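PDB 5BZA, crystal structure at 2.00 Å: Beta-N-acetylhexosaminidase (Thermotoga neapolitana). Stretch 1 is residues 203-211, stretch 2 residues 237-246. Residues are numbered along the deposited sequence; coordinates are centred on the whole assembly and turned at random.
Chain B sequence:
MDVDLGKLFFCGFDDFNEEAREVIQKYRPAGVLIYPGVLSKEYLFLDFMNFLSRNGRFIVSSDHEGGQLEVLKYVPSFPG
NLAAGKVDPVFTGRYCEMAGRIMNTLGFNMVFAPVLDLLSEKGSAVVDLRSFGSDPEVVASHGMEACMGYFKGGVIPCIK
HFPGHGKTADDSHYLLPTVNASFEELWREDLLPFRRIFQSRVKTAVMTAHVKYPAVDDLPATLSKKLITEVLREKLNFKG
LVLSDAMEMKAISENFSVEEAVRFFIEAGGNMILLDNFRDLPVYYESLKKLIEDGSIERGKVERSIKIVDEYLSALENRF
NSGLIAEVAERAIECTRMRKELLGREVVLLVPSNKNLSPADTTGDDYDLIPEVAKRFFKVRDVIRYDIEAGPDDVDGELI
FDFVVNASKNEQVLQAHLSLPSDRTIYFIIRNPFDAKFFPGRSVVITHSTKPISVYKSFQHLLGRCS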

# COMPACT_ATOMS: atom_id res chain seq x y z
N LYS B 203 -7.82 12.06 -21.86
CA LYS B 203 -6.81 11.39 -22.64
C LYS B 203 -6.80 9.93 -22.22
O LYS B 203 -6.72 9.63 -21.00
N THR B 204 -6.82 9.02 -23.19
CA THR B 204 -6.83 7.60 -22.85
C THR B 204 -6.00 6.80 -23.85
O THR B 204 -5.80 7.22 -24.97
N ALA B 205 -5.48 5.63 -23.44
CA ALA B 205 -4.99 4.68 -24.45
C ALA B 205 -6.08 3.61 -24.69
O ALA B 205 -7.02 3.46 -23.91
N VAL B 206 -5.96 2.88 -25.79
CA VAL B 206 -6.90 1.79 -26.06
C VAL B 206 -6.11 0.49 -26.25
O VAL B 206 -5.17 0.44 -27.05
N MET B 207 -6.50 -0.55 -25.52
CA MET B 207 -5.92 -1.88 -25.74
C MET B 207 -6.86 -2.78 -26.59
O MET B 207 -8.05 -2.83 -26.35
N THR B 208 -6.31 -3.49 -27.57
CA THR B 208 -7.11 -4.36 -28.47
C THR B 208 -7.36 -5.72 -27.88
O THR B 208 -6.63 -6.14 -26.99
N ALA B 209 -8.44 -6.37 -28.31
CA ALA B 209 -8.69 -7.74 -27.90
C ALA B 209 -8.16 -8.73 -28.90
O ALA B 209 -8.42 -8.60 -30.11
N HIS B 210 -7.52 -9.80 -28.41
CA HIS B 210 -7.08 -10.90 -29.28
C HIS B 210 -8.29 -11.80 -29.49
O HIS B 210 -8.33 -12.92 -28.97
N VAL B 211 -9.31 -11.27 -30.16
CA VAL B 211 -10.53 -12.02 -30.34
C VAL B 211 -10.97 -11.85 -31.79
O VAL B 211 -10.87 -10.76 -32.36
N ASN B 237 -13.08 7.77 -34.70
CA ASN B 237 -12.22 8.96 -34.68
C ASN B 237 -11.20 9.01 -33.50
O ASN B 237 -10.78 10.08 -33.03
N PHE B 238 -10.74 7.84 -33.06
CA PHE B 238 -9.74 7.79 -32.00
C PHE B 238 -8.37 7.97 -32.64
O PHE B 238 -7.95 7.17 -33.46
N LYS B 239 -7.67 9.04 -32.27
CA LYS B 239 -6.38 9.32 -32.87
C LYS B 239 -5.27 9.12 -31.82
O LYS B 239 -4.12 9.54 -32.01
N GLY B 240 -5.64 8.50 -30.70
CA GLY B 240 -4.69 8.34 -29.63
C GLY B 240 -3.89 7.06 -29.75
O GLY B 240 -3.77 6.47 -30.82
N LEU B 241 -3.35 6.63 -28.62
CA LEU B 241 -2.44 5.50 -28.54
C LEU B 241 -3.19 4.17 -28.49
O LEU B 241 -4.11 3.98 -27.65
N VAL B 242 -2.82 3.27 -29.40
CA VAL B 242 -3.40 1.93 -29.47
C VAL B 242 -2.35 0.86 -29.20
O VAL B 242 -1.32 0.81 -29.87
N LEU B 243 -2.66 -0.02 -28.25
CA LEU B 243 -1.77 -1.12 -27.86
C LEU B 243 -2.34 -2.47 -28.16
O LEU B 243 -3.53 -2.67 -27.98
N SER B 244 -1.48 -3.42 -28.50
CA SER B 244 -1.94 -4.80 -28.52
C SER B 244 -2.17 -5.30 -27.11
O SER B 244 -1.56 -4.81 -26.13
N ASP B 245 -3.02 -6.31 -26.97
CA ASP B 245 -2.89 -7.15 -25.77
C ASP B 245 -1.55 -7.90 -25.97
O ASP B 245 -0.94 -7.78 -27.03
N ALA B 246 -1.07 -8.65 -24.99
CA ALA B 246 0.30 -9.22 -25.09
C ALA B 246 0.42 -10.19 -26.27
O ALA B 246 -0.32 -11.17 -26.35

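What holds the two stretches at the spacing their side chains must fill? Two neighbouring strands run side by side in the same direction, their axes 24° apart. V206 N donates to L241 O at 2.8 Å, L243 N donates to V206 O at 2.8 Å, and T208 N donates to L243 O at 2.9 Å. Because side chains alternate along a strand, V206 and V242 share one face of the sheet, while A205, M207, L241 and L243 lie on the other.

How is the face carrying V206 closed? V206, one of the most heavily covered residues, adopts the t rotamer, which sets CG2 over a face of the F238 ring. CG2 of V206 lies 3.8 Å from the centroid of that ring, close to its normal, in a CH-pi contact; its nearest ring atom is F238 CE2, at 3.5 Å. F238 comes from the loop before the second strand, with its CA-to-CB bond toward the first stretch and chi1 at 180° (t). The edge of the same ring meets the backbone, with F238 CZ 3.4 Å from T204 O. G240 leaves room for this arrangement, since a CB on it would clash with F238 CZ. Farther along, T208 CG2 reaches V242 CG1 at 3.8 Å (p and t).

Why does D245 lose the most surface to the other stretch? Its CA-to-CB bond points toward stretch 1, and chi1 is t, at -155°. D245 CB sits over a face of the H210 ring, 3.6 Å from its centroid, forming a second CH-pi contact, and also lies 3.5 Å from T208 O. The carboxylate extends farther: D245 OD1 is 3.6 Å from M207 SD and accepts a hydrogen bond from A246 N at 2.8 Å. M207 follows an extended path, t at chi1 and chi2 before turning to m at chi3, and its CG passes 3.7 Å from S244 O.

How does H210 tie the far end together? Its CA-to-CB bond points toward stretch 2, and with chi1 m the ring reaches the backbone of D245 and A246. H210 NE2 donates to A246 O at 2.9 Å, a bond lying near the ring plane, so the imidazole uses its edge for polar contact while a face receives D245 CB. A water accepts from H210 N at 2.7 Å and donates to D245 OD2 at 2.8 Å, joining the backbone of one stretch to the carboxylate of the other.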

# COMPACT_ATOMS: atom_id res chain seq x y z
CB LYS B 203 -5.43 12.00 -22.42
CG LYS B 203 -4.36 11.39 -23.33
CD LYS B 203 -3.08 12.20 -23.29
CE LYS B 203 -2.33 12.06 -24.61
NZ LYS B 203 -1.76 13.36 -25.08
CB THR B 204 -8.30 7.01 -22.81
OG1 THR B 204 -8.27 5.64 -22.39
CG2 THR B 204 -8.99 7.04 -24.20
CB ALA B 205 -3.64 4.03 -24.03
CB VAL B 206 -7.75 2.03 -27.32
CG1 VAL B 206 -8.60 0.77 -27.62
CG2 VAL B 206 -8.62 3.24 -27.14
CB MET B 207 -5.60 -2.55 -24.40
CG MET B 207 -4.72 -3.79 -24.57
SD MET B 207 -4.40 -4.77 -23.04
CE MET B 207 -3.33 -3.64 -22.11
CB THR B 208 -6.45 -4.55 -29.85
OG1 THR B 208 -5.21 -5.25 -29.68
CG2 THR B 208 -6.20 -3.20 -30.50
CB ALA B 209 -10.17 -7.95 -27.70
CB HIS B 210 -5.95 -11.74 -28.68
CG HIS B 210 -4.67 -11.00 -28.43
ND1 HIS B 210 -4.24 -9.94 -29.19
CD2 HIS B 210 -3.72 -11.20 -27.48
CE1 HIS B 210 -3.08 -9.50 -28.72
NE2 HIS B 210 -2.75 -10.26 -27.69
CB VAL B 211 -11.66 -11.56 -29.38
CG1 VAL B 211 -13.04 -12.12 -29.83
CG2 VAL B 211 -11.31 -11.90 -27.92
CB ASN B 237 -13.11 10.21 -34.69
CG ASN B 237 -12.39 11.42 -35.25
OD1 ASN B 237 -11.60 11.28 -36.19
ND2 ASN B 237 -12.63 12.60 -34.67
CB PHE B 238 -9.80 6.48 -31.20
CG PHE B 238 -8.75 6.40 -30.10
CD1 PHE B 238 -8.76 7.29 -29.04
CD2 PHE B 238 -7.74 5.44 -30.14
CE1 PHE B 238 -7.78 7.24 -28.03
CE2 PHE B 238 -6.75 5.37 -29.15
CZ PHE B 238 -6.78 6.28 -28.08
CB LYS B 239 -6.34 10.75 -33.47
CG LYS B 239 -7.51 11.07 -34.44
CD LYS B 239 -7.70 9.96 -35.47
CE LYS B 239 -8.55 10.39 -36.66
NZ LYS B 239 -8.95 9.21 -37.51
CB LEU B 241 -1.54 5.67 -27.29
CG LEU B 241 -0.53 4.57 -26.94
CD1 LEU B 241 0.53 4.39 -28.05
CD2 LEU B 241 0.15 4.86 -25.59
CB VAL B 242 -4.03 1.63 -30.90
CG1 VAL B 242 -4.38 0.10 -31.07
CG2 VAL B 242 -5.20 2.51 -31.17
CB LEU B 243 -1.49 -1.11 -26.34
CG LEU B 243 -0.42 -0.31 -25.63
CD1 LEU B 243 -0.55 1.15 -25.96
CD2 LEU B 243 -0.71 -0.54 -24.17
CB SER B 244 -0.92 -5.68 -29.25
OG SER B 244 0.22 -5.99 -28.46
CB ASP B 245 -4.07 -8.11 -25.58
CG ASP B 245 -4.25 -8.51 -24.13
OD1 ASP B 245 -3.32 -8.24 -23.33
OD2 ASP B 245 -5.29 -9.13 -23.77
CB ALA B 246 0.70 -9.92 -23.80
O HOH W 1 -7.07 -10.13 -25.74